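Local coordinates for PTS-dependent dihydroxyacetone kinase operon regulatory protein (Escherichia coli, PDB 4LRZ) that activates transcription of the dhaKLM operon from a sigma-70 promoter and represses its own expression, this chain being its N-terminal sensor region, at residues 20-31 and 133-141; 213-221 and 295-305. All blocks are in the same frame, centred on the assembly; numbering follows the deposited sequence.

Interaction 1 (20-31 and 133-141); sequences WERCNKLMKRET and DQHFKQVLW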
loop_
_atom_site.group_PDB
_atom_site.type_symbol
_atom_site.label_atom_id
_atom_site.label_comp_id
_atom_site.label_asym_id
_atom_site.label_seq_id
_atom_site.Cartn_x
_atom_site.Cartn_y
_atom_site.Cartn_z
ATOM N N TRP F 20 3.431 -36.539 1.978
ATOM C CA TRP F 20 3.360 -37.844 2.613
ATOM C C TRP F 20 4.673 -38.611 2.540
ATOM O O TRP F 20 5.069 -39.200 3.528
ATOM C CB TRP F 20 2.266 -38.665 1.999
ATOM C CG TRP F 20 0.878 -38.290 2.419
ATOM C CD1 TRP F 20 0.483 -37.183 3.138
ATOM C CD2 TRP F 20 -0.325 -38.992 2.073
ATOM N NE1 TRP F 20 -0.879 -37.186 3.291
ATOM C CE2 TRP F 20 -1.406 -38.275 2.648
ATOM C CE3 TRP F 20 -0.594 -40.179 1.356
ATOM C CZ2 TRP F 20 -2.747 -38.706 2.533
ATOM C CZ3 TRP F 20 -1.932 -40.597 1.225
ATOM C CH2 TRP F 20 -2.992 -39.857 1.807
ATOM N N GLU F 21 5.355 -38.590 1.391
ATOM C CA GLU F 21 6.681 -39.246 1.284
ATOM C C GLU F 21 7.716 -38.655 2.244
ATOM O O GLU F 21 8.552 -39.386 2.725
ATOM C CB GLU F 21 7.285 -39.236 -0.144
ATOM C CG GLU F 21 6.485 -39.959 -1.263
ATOM C CD GLU F 21 7.136 -39.821 -2.691
ATOM O OE1 GLU F 21 7.956 -38.871 -2.916
ATOM O OE2 GLU F 21 6.822 -40.670 -3.588
ATOM N N ARG F 22 7.683 -37.345 2.505
ATOM C CA ARG F 22 8.631 -36.743 3.470
ATOM C C ARG F 22 8.285 -37.173 4.893
ATOM O O ARG F 22 9.162 -37.516 5.693
ATOM C CB ARG F 22 8.655 -35.221 3.365
ATOM C CG ARG F 22 9.080 -34.683 1.986
ATOM C CD ARG F 22 9.285 -33.140 2.029
ATOM N NE ARG F 22 8.049 -32.380 2.268
ATOM C CZ ARG F 22 7.227 -31.961 1.299
ATOM N NH1 ARG F 22 7.499 -32.224 0.016
ATOM N NH2 ARG F 22 6.128 -31.277 1.612
ATOM N N CYS F 23 6.990 -37.178 5.182
ATOM C CA CYS F 23 6.475 -37.553 6.506
ATOM C C CYS F 23 6.675 -39.037 6.849
ATOM O O CYS F 23 6.810 -39.392 8.019
ATOM C CB CYS F 23 4.987 -37.193 6.618
ATOM S SG CYS F 23 4.573 -35.399 6.710
ATOM N N ASN F 24 6.683 -39.879 5.812
ATOM C CA ASN F 24 6.873 -41.326 5.918
ATOM C C ASN F 24 8.203 -41.744 6.557
ATOM O O ASN F 24 8.262 -42.752 7.236
ATOM C CB ASN F 24 6.771 -41.969 4.527
ATOM C CG ASN F 24 5.381 -42.442 4.216
ATOM O OD1 ASN F 24 4.611 -42.760 5.124
ATOM N ND2 ASN F 24 5.038 -42.491 2.929
ATOM N N LYS F 25 9.252 -40.956 6.302
ATOM C CA LYS F 25 10.587 -41.209 6.812
ATOM C C LYS F 25 10.610 -41.312 8.338
ATOM O O LYS F 25 11.153 -42.281 8.877
ATOM C CB LYS F 25 11.553 -40.115 6.353
ATOM C CG LYS F 25 11.799 -40.051 4.828
ATOM C CD LYS F 25 12.679 -38.810 4.440
ATOM C CE LYS F 25 12.531 -38.363 2.956
ATOM N NZ LYS F 25 12.205 -36.864 2.755
ATOM N N LEU F 26 9.977 -40.360 9.023
ATOM C CA LEU F 26 10.240 -40.078 10.444
ATOM C C LEU F 26 9.050 -40.068 11.380
ATOM O O LEU F 26 9.153 -39.579 12.502
ATOM C CB LEU F 26 10.792 -38.666 10.574
ATOM C CG LEU F 26 12.145 -38.318 9.997
ATOM C CD1 LEU F 26 12.136 -36.790 9.786
ATOM C CD2 LEU F 26 13.273 -38.813 10.920
ATOM N N MET F 27 7.919 -40.558 10.930
ATOM C CA MET F 27 6.689 -40.149 11.550
ATOM C C MET F 27 5.646 -41.205 11.215
ATOM O O MET F 27 5.657 -41.791 10.131
ATOM C CB MET F 27 6.283 -38.784 10.936
ATOM C CG MET F 27 6.013 -37.586 11.881
ATOM S SD MET F 27 5.255 -36.092 11.012
ATOM C CE MET F 27 6.558 -35.899 9.791
ATOM N N LYS F 28 4.722 -41.419 12.135
ATOM C CA LYS F 28 3.630 -42.366 11.921
ATOM C C LYS F 28 2.284 -41.634 11.885
ATOM O O LYS F 28 2.112 -40.599 12.533
ATOM C CB LYS F 28 3.645 -43.430 13.019
ATOM C CG LYS F 28 4.997 -44.126 13.137
ATOM C CD LYS F 28 5.413 -44.333 14.590
ATOM C CE LYS F 28 5.297 -45.808 15.049
ATOM N NZ LYS F 28 5.204 -45.895 16.562
ATOM N N ARG F 29 1.346 -42.200 11.128
ATOM C CA ARG F 29 -0.005 -41.679 10.975
ATOM C C ARG F 29 -0.825 -41.661 12.268
ATOM O O ARG F 29 -1.679 -40.792 12.445
ATOM C CB ARG F 29 -0.748 -42.437 9.864
ATOM C CG ARG F 29 -0.151 -42.187 8.455
ATOM C CD ARG F 29 -0.929 -42.850 7.323
ATOM N NE ARG F 29 -1.454 -41.905 6.321
ATOM C CZ ARG F 29 -2.536 -41.138 6.485
ATOM N NH1 ARG F 29 -3.206 -41.173 7.640
ATOM N NH2 ARG F 29 -2.946 -40.323 5.511
ATOM N N GLU F 30 -0.589 -42.592 13.182
ATOM C CA GLU F 30 -1.510 -42.678 14.330
ATOM C C GLU F 30 -1.027 -42.005 15.598
ATOM O O GLU F 30 -1.751 -41.986 16.565
ATOM C CB GLU F 30 -1.940 -44.121 14.656
ATOM C CG GLU F 30 -1.586 -45.159 13.593
ATOM C CD GLU F 30 -0.078 -45.280 13.398
ATOM O OE1 GLU F 30 0.648 -45.314 14.427
ATOM O OE2 GLU F 30 0.364 -45.323 12.219
ATOM N N THR F 31 0.189 -41.480 15.623
ATOM C CA THR F 31 0.691 -40.934 16.877
ATOM C C THR F 31 0.313 -39.475 17.019
ATOM O O THR F 31 0.155 -38.755 16.014
ATOM C CB THR F 31 2.206 -41.085 17.030
ATOM O OG1 THR F 31 2.857 -40.592 15.847
ATOM C CG2 THR F 31 2.605 -42.608 17.300
ATOM N N ASP F 133 -8.692 -36.999 5.526
ATOM C CA ASP F 133 -7.580 -37.950 5.414
ATOM C C ASP F 133 -6.483 -37.592 4.393
ATOM O O ASP F 133 -5.568 -38.400 4.173
ATOM C CB ASP F 133 -8.093 -39.402 5.223
ATOM C CG ASP F 133 -8.844 -39.622 3.904
ATOM O OD1 ASP F 133 -9.388 -38.660 3.302
ATOM O OD2 ASP F 133 -8.916 -40.800 3.477
ATOM N N GLN F 134 -6.561 -36.391 3.793
ATOM C CA GLN F 134 -5.354 -35.798 3.157
ATOM C C GLN F 134 -4.306 -35.485 4.228
ATOM O O GLN F 134 -3.118 -35.390 3.916
ATOM C CB GLN F 134 -5.650 -34.481 2.407
ATOM C CG GLN F 134 -6.658 -34.578 1.279
ATOM C CD GLN F 134 -7.007 -33.191 0.703
ATOM O OE1 GLN F 134 -7.275 -32.253 1.451
ATOM N NE2 GLN F 134 -6.988 -33.062 -0.615
ATOM N N HIS F 135 -4.750 -35.267 5.471
ATOM C CA HIS F 135 -3.833 -35.003 6.571
ATOM C C HIS F 135 -3.051 -36.300 6.910
ATOM O O HIS F 135 -3.619 -37.391 6.919
ATOM C CB HIS F 135 -4.570 -34.473 7.804
ATOM C CG HIS F 135 -5.106 -33.073 7.637
ATOM N ND1 HIS F 135 -6.454 -32.787 7.613
ATOM C CD2 HIS F 135 -4.471 -31.884 7.499
ATOM C CE1 HIS F 135 -6.624 -31.494 7.413
ATOM N NE2 HIS F 135 -5.436 -30.923 7.365
ATOM N N PHE F 136 -1.758 -36.185 7.192
ATOM C CA PHE F 136 -0.976 -37.384 7.537
ATOM C C PHE F 136 -1.447 -38.008 8.857
ATOM O O PHE F 136 -1.709 -39.208 8.937
ATOM C CB PHE F 136 0.503 -37.047 7.582
ATOM C CG PHE F 136 1.404 -38.251 7.749
ATOM C CD1 PHE F 136 1.753 -39.044 6.635
ATOM C CD2 PHE F 136 1.920 -38.592 9.008
ATOM C CE1 PHE F 136 2.600 -40.146 6.771
ATOM C CE2 PHE F 136 2.784 -39.701 9.144
ATOM C CZ PHE F 136 3.107 -40.474 8.027
ATOM N N LYS F 137 -1.567 -37.174 9.876
ATOM C CA LYS F 137 -1.967 -37.565 11.223
ATOM C C LYS F 137 -3.448 -37.775 11.315
ATOM O O LYS F 137 -4.213 -36.874 10.972
ATOM C CB LYS F 137 -1.599 -36.454 12.209
ATOM C CG LYS F 137 -0.131 -36.199 12.302
ATOM C CD LYS F 137 0.590 -37.417 12.790
ATOM C CE LYS F 137 1.849 -37.043 13.537
ATOM N NZ LYS F 137 2.424 -38.209 14.293
ATOM N N GLN F 138 -3.845 -38.945 11.827
ATOM C CA GLN F 138 -5.262 -39.310 11.998
ATOM C C GLN F 138 -6.040 -38.361 12.900
ATOM O O GLN F 138 -7.260 -38.231 12.758
ATOM C CB GLN F 138 -5.409 -40.736 12.550
ATOM C CG GLN F 138 -5.318 -41.823 11.477
ATOM C CD GLN F 138 -4.969 -43.230 12.037
ATOM O OE1 GLN F 138 -5.179 -43.535 13.226
ATOM N NE2 GLN F 138 -4.437 -44.086 11.162
ATOM N N VAL F 139 -5.346 -37.724 13.837
ATOM C CA VAL F 139 -6.000 -36.814 14.772
ATOM C C VAL F 139 -6.645 -35.633 14.019
ATOM O O VAL F 139 -7.671 -35.097 14.456
ATOM C CB VAL F 139 -5.019 -36.382 15.909
ATOM C CG1 VAL F 139 -5.443 -35.071 16.546
ATOM C CG2 VAL F 139 -4.955 -37.484 16.956
ATOM N N LEU F 140 -6.092 -35.296 12.855
ATOM C CA LEU F 140 -6.595 -34.182 12.047
ATOM C C LEU F 140 -7.678 -34.535 11.029
ATOM O O LEU F 140 -8.149 -33.646 10.316
ATOM C CB LEU F 140 -5.434 -33.443 11.360
ATOM C CG LEU F 140 -4.403 -32.816 12.320
ATOM C CD1 LEU F 140 -3.334 -32.043 11.556
ATOM C CD2 LEU F 140 -5.053 -31.911 13.399
ATOM N N TRP F 141 -8.094 -35.799 10.974
ATOM C CA TRP F 141 -9.086 -36.231 9.971
ATOM C C TRP F 141 -10.469 -35.585 10.143
ATOM O O TRP F 141 -11.264 -35.579 9.222
ATOM C CB TRP F 141 -9.202 -37.752 9.915
ATOM C CG TRP F 141 -7.967 -38.458 9.294
ATOM C CD1 TRP F 141 -6.743 -37.894 9.001
ATOM C CD2 TRP F 141 -7.855 -39.850 8.928
ATOM N NE1 TRP F 141 -5.899 -38.837 8.474
ATOM C CE2 TRP F 141 -6.546 -40.044 8.416
ATOM C CE3 TRP F 141 -8.733 -40.952 8.987
ATOM C CZ2 TRP F 141 -6.090 -41.299 7.961
ATOM C CZ3 TRP F 141 -8.277 -42.212 8.538
ATOM C CH2 TRP F 141 -6.968 -42.369 8.031
HETATM O O HOH W 1 -2.346 -38.995 14.601
#
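K137 NZ is a donor shared by two backbone carbonyls of the opposite segment, T31 O at 2.9 Å and K28 O at 3.0 Å. This grip lies where the N-terminal helix 14-26 and the turn after it meet the GAF domain, on the loop between strands 128-131 and 143-151. NZ sits nearly in line with the K28 carbonyl but well above the carbonyl plane of T31. With an alanine at K137, the carbonyls of K28 and T31 would probably lose the ammonium donor they share and the link it makes between them. A backbone bond follows: Q138 N donates to R29 O over 2.9 Å, nearly straight at 173°.

F136 fills the gap between helix and turn. Its CG stands anti to the backbone N (chi1 -172°), which sends the ring between two aliphatic groups: C23 CB lies over one face, 3.7 Å from the ring centroid, and R29 CG over the other at 3.8 Å. Beyond CG the R29 chain runs on to its guanidinium, where NH2 bonds weakly to H135 O (3.3 Å). The F136 ring also turns its edge to the face of W20, planes 67° apart. On its own edge the W20 indole donates from NE1 to Q134 O, 2.9 Å away and close to the ring plane.

Interaction 2 (213-221 and 295-305); sequences DDGVISWDE and QGTSFILLLHP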
loop_
_atom_site.group_PDB
_atom_site.type_symbol
_atom_site.label_atom_id
_atom_site.label_comp_id
_atom_site.label_asym_id
_atom_site.label_seq_id
_atom_site.Cartn_x
_atom_site.Cartn_y
_atom_site.Cartn_z
ATOM N N ASP F 213 24.143 26.768 0.434
ATOM C CA ASP F 213 24.387 28.219 0.460
ATOM C C ASP F 213 23.275 29.055 -0.107
ATOM O O ASP F 213 22.970 30.106 0.423
ATOM C CB ASP F 213 25.687 28.586 -0.257
ATOM C CG ASP F 213 26.917 28.403 0.620
ATOM O OD1 ASP F 213 26.781 28.307 1.866
ATOM O OD2 ASP F 213 28.028 28.345 0.056
ATOM N N ASP F 214 22.652 28.597 -1.174
ATOM C CA ASP F 214 21.625 29.396 -1.809
ATOM C C ASP F 214 20.404 29.469 -0.920
ATOM O O ASP F 214 20.119 28.530 -0.183
ATOM C CB ASP F 214 21.247 28.793 -3.162
ATOM C CG ASP F 214 22.387 28.864 -4.176
ATOM O OD1 ASP F 214 23.027 29.949 -4.276
ATOM O OD2 ASP F 214 22.649 27.828 -4.848
ATOM N N GLY F 215 19.700 30.592 -0.985
ATOM C CA GLY F 215 18.342 30.676 -0.467
ATOM C C GLY F 215 17.424 29.926 -1.409
ATOM O O GLY F 215 17.666 29.898 -2.616
ATOM N N VAL F 216 16.394 29.288 -0.876
ATOM C CA VAL F 216 15.409 28.637 -1.739
ATOM C C VAL F 216 13.963 28.742 -1.287
ATOM O O VAL F 216 13.648 28.643 -0.089
ATOM C CB VAL F 216 15.809 27.184 -2.255
ATOM C CG1 VAL F 216 17.027 26.640 -1.574
ATOM C CG2 VAL F 216 14.616 26.192 -2.257
ATOM N N ILE F 217 13.099 28.970 -2.268
ATOM C CA ILE F 217 11.673 29.038 -2.080
ATOM C C ILE F 217 11.108 28.158 -3.167
ATOM O O ILE F 217 11.571 28.203 -4.308
ATOM C CB ILE F 217 11.192 30.485 -2.278
ATOM C CG1 ILE F 217 11.584 31.324 -1.080
ATOM C CG2 ILE F 217 9.695 30.570 -2.348
ATOM C CD1 ILE F 217 12.212 32.637 -1.471
ATOM N N SER F 218 10.123 27.343 -2.836
ATOM C CA SER F 218 9.535 26.484 -3.833
ATOM C C SER F 218 8.049 26.378 -3.678
ATOM O O SER F 218 7.531 26.201 -2.555
ATOM C CB SER F 218 10.147 25.107 -3.768
ATOM O OG SER F 218 9.572 24.254 -4.748
ATOM N N TRP F 219 7.354 26.454 -4.805
ATOM C CA TRP F 219 5.910 26.344 -4.758
ATOM C C TRP F 219 5.276 25.360 -5.754
ATOM O O TRP F 219 5.905 24.906 -6.723
ATOM C CB TRP F 219 5.248 27.729 -4.784
ATOM C CG TRP F 219 5.444 28.484 -6.044
ATOM C CD1 TRP F 219 4.618 28.485 -7.128
ATOM C CD2 TRP F 219 6.542 29.349 -6.380
ATOM N NE1 TRP F 219 5.119 29.298 -8.109
ATOM C CE2 TRP F 219 6.301 29.838 -7.683
ATOM C CE3 TRP F 219 7.700 29.762 -5.703
ATOM C CZ2 TRP F 219 7.162 30.735 -8.322
ATOM C CZ3 TRP F 219 8.564 30.642 -6.337
ATOM C CH2 TRP F 219 8.290 31.118 -7.642
ATOM N N ASP F 220 4.009 25.079 -5.461
ATOM C CA ASP F 220 3.088 24.136 -6.103
ATOM C C ASP F 220 2.574 24.602 -7.444
ATOM O O ASP F 220 2.684 25.781 -7.723
ATOM C CB ASP F 220 1.824 24.095 -5.220
ATOM C CG ASP F 220 1.615 22.780 -4.667
ATOM O OD1 ASP F 220 0.705 22.553 -3.861
ATOM O OD2 ASP F 220 2.395 21.925 -5.094
ATOM N N GLU F 221 1.953 23.702 -8.221
ATOM C CA GLU F 221 1.183 24.107 -9.440
ATOM C C GLU F 221 -0.109 24.780 -9.018
ATOM O O GLU F 221 -0.813 25.357 -9.838
ATOM C CB GLU F 221 0.823 22.927 -10.364
ATOM C CG GLU F 221 -0.281 21.994 -9.826
ATOM C CD GLU F 221 0.237 20.967 -8.790
ATOM O OE1 GLU F 221 1.453 20.964 -8.473
ATOM O OE2 GLU F 221 -0.564 20.158 -8.288
ATOM N N GLN F 295 0.675 16.919 -13.491
ATOM C CA GLN F 295 -0.348 17.772 -12.830
ATOM C C GLN F 295 -0.220 19.304 -12.940
ATOM O O GLN F 295 -1.077 20.034 -12.417
ATOM C CB GLN F 295 -0.606 17.364 -11.364
ATOM C CG GLN F 295 0.630 17.146 -10.554
ATOM C CD GLN F 295 1.072 15.697 -10.610
ATOM O OE1 GLN F 295 2.142 15.373 -11.142
ATOM N NE2 GLN F 295 0.236 14.808 -10.080
ATOM N N GLY F 296 0.817 19.785 -13.617
ATOM C CA GLY F 296 1.075 21.217 -13.711
ATOM C C GLY F 296 2.555 21.544 -13.521
ATOM O O GLY F 296 3.413 20.654 -13.376
ATOM N N THR F 297 2.866 22.829 -13.524
ATOM C CA THR F 297 4.244 23.239 -13.354
ATOM C C THR F 297 4.430 23.741 -11.938
ATOM O O THR F 297 3.591 24.459 -11.429
ATOM C CB THR F 297 4.653 24.324 -14.391
ATOM O OG1 THR F 297 4.225 23.899 -15.690
ATOM C CG2 THR F 297 6.171 24.552 -14.399
ATOM N N SER F 298 5.514 23.302 -11.311
ATOM C CA SER F 298 5.968 23.767 -10.019
ATOM C C SER F 298 7.256 24.548 -10.266
ATOM O O SER F 298 7.875 24.417 -11.350
ATOM C CB SER F 298 6.274 22.573 -9.111
ATOM O OG SER F 298 5.089 21.959 -8.663
ATOM N N PHE F 299 7.679 25.322 -9.256
ATOM C CA PHE F 299 8.847 26.175 -9.383
ATOM C C PHE F 299 9.801 26.093 -8.222
ATOM O O PHE F 299 9.400 25.866 -7.093
ATOM C CB PHE F 299 8.422 27.622 -9.608
ATOM C CG PHE F 299 7.698 27.834 -10.909
ATOM C CD1 PHE F 299 8.413 28.024 -12.098
ATOM C CD2 PHE F 299 6.296 27.808 -10.957
ATOM C CE1 PHE F 299 7.747 28.215 -13.311
ATOM C CE2 PHE F 299 5.609 27.996 -12.183
ATOM C CZ PHE F 299 6.341 28.195 -13.359
ATOM N N ILE F 300 11.083 26.226 -8.525
ATOM C CA ILE F 300 12.062 26.505 -7.497
ATOM C C ILE F 300 12.739 27.821 -7.809
ATOM O O ILE F 300 13.119 28.065 -8.951
ATOM C CB ILE F 300 13.137 25.445 -7.380
ATOM C CG1 ILE F 300 12.520 24.127 -6.940
ATOM C CG2 ILE F 300 14.208 25.917 -6.348
ATOM C CD1 ILE F 300 13.543 23.013 -6.841
ATOM N N LEU F 301 12.868 28.661 -6.791
ATOM C CA LEU F 301 13.564 29.925 -6.916
ATOM C C LEU F 301 14.712 29.943 -5.956
ATOM O O LEU F 301 14.521 29.766 -4.747
ATOM C CB LEU F 301 12.618 31.094 -6.658
ATOM C CG LEU F 301 13.204 32.498 -6.587
ATOM C CD1 LEU F 301 13.644 32.969 -7.972
ATOM C CD2 LEU F 301 12.193 33.442 -6.012
ATOM N N LEU F 302 15.902 30.132 -6.502
ATOM C CA LEU F 302 17.108 30.248 -5.706
ATOM C C LEU F 302 17.635 31.668 -5.634
ATOM O O LEU F 302 17.698 32.387 -6.634
ATOM C CB LEU F 302 18.202 29.320 -6.214
ATOM C CG LEU F 302 17.799 27.860 -6.164
ATOM C CD1 LEU F 302 17.436 27.389 -7.536
ATOM C CD2 LEU F 302 18.950 27.083 -5.692
ATOM N N LEU F 303 18.010 32.065 -4.427
ATOM C CA LEU F 303 18.539 33.378 -4.206
ATOM C C LEU F 303 19.995 33.163 -3.952
ATOM O O LEU F 303 20.391 32.562 -2.951
ATOM C CB LEU F 303 17.864 34.065 -3.022
ATOM C CG LEU F 303 16.333 34.049 -3.021
ATOM C CD1 LEU F 303 15.798 34.469 -1.658
ATOM C CD2 LEU F 303 15.755 34.917 -4.131
ATOM N N HIS F 304 20.787 33.636 -4.902
ATOM C CA HIS F 304 22.223 33.446 -4.888
ATOM C C HIS F 304 22.841 34.531 -4.008
ATOM O O HIS F 304 22.462 35.692 -4.094
ATOM C CB HIS F 304 22.786 33.470 -6.323
ATOM C CG HIS F 304 22.143 32.472 -7.249
ATOM N ND1 HIS F 304 22.399 31.115 -7.188
ATOM C CD2 HIS F 304 21.271 32.639 -8.272
ATOM C CE1 HIS F 304 21.711 30.491 -8.128
ATOM N NE2 HIS F 304 21.016 31.392 -8.797
ATOM N N PRO F 305 23.759 34.141 -3.119
ATOM C CA PRO F 305 24.397 35.161 -2.281
ATOM C C PRO F 305 25.438 35.946 -3.099
ATOM O O PRO F 305 26.155 35.339 -3.900
ATOM C CB PRO F 305 25.044 34.337 -1.156
ATOM C CG PRO F 305 25.230 32.946 -1.743
ATOM C CD PRO F 305 24.189 32.764 -2.794
#
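G215 and L303 open the pairing of strands 215-219 and 296-304 in the five-stranded antiparallel sheet (order 2-1-5-4-3) of the PAS fold; 296-304 is the middle strand, and 215-219 lies between it and 225-228. The backbone evidence is regular: G215-L303, I217-L301 and W219-F299 are antiparallel hydrogen-bonded pairs, and V216-L302 and S218-I300 the non-hydrogen-bonded ones between them. The short strand axes run at 163°. L301 N to I217 O, 2.8 Å, is nearly straight at 171°.

Among side-chain polar contacts, S218 OG, anti to its own backbone nitrogen, donates to F299 O over 2.9 Å. W219 N donates to the same oxygen, and the two donors arrive from opposite faces of the carbonyl plane. Near the other end H304 ND1 donates to D214 OD1 at 3.2 Å from above the carboxylate, whose plane is perpendicular to the imidazole. H304 NE2 bonds T287, while D214 OD2 accepts from D213 N of the second subunit and E221 OE1 forms a salt bridge with R200 of that subunit, so the second subunit reaches both ends of the pair.

The side chains divide between the two faces of the sheet. V216, S218, I300 and L302 share one, with an apolar contact of 4.1 Å from V216 CG2 to I300 CG2. I217, W219, F299, L301 and L303 occupy the other, where A232 of helix 230-235 touches I217 and L303. The W219 and F299 rings meet obliquely, planes 33° apart; F299 CB makes a CH-pi contact over the indole face, 3.8 Å from the centroid of its six-membered ring.

Interactions 1 and 2 sit in separate parts of the sensor region and do not touch: their centres are 69 Å apart, their nearest atoms about 48 Å. Along the chain they run in series, 20-31/133-141 joining the N-terminal helix to the GAF domain and 213-221/295-305 pairing the first and last strands of the PAS sheet. Helix 174-211 spans the chain between the two domains and leads directly into the second contact. Their settings differ. Interaction 1 is partly buried, and no other chain of the assembly touches its segments; interaction 2 is buried, and nine of its residues come within reach of the second subunit, consistent with a part for the PAS domain in pairing the subunits.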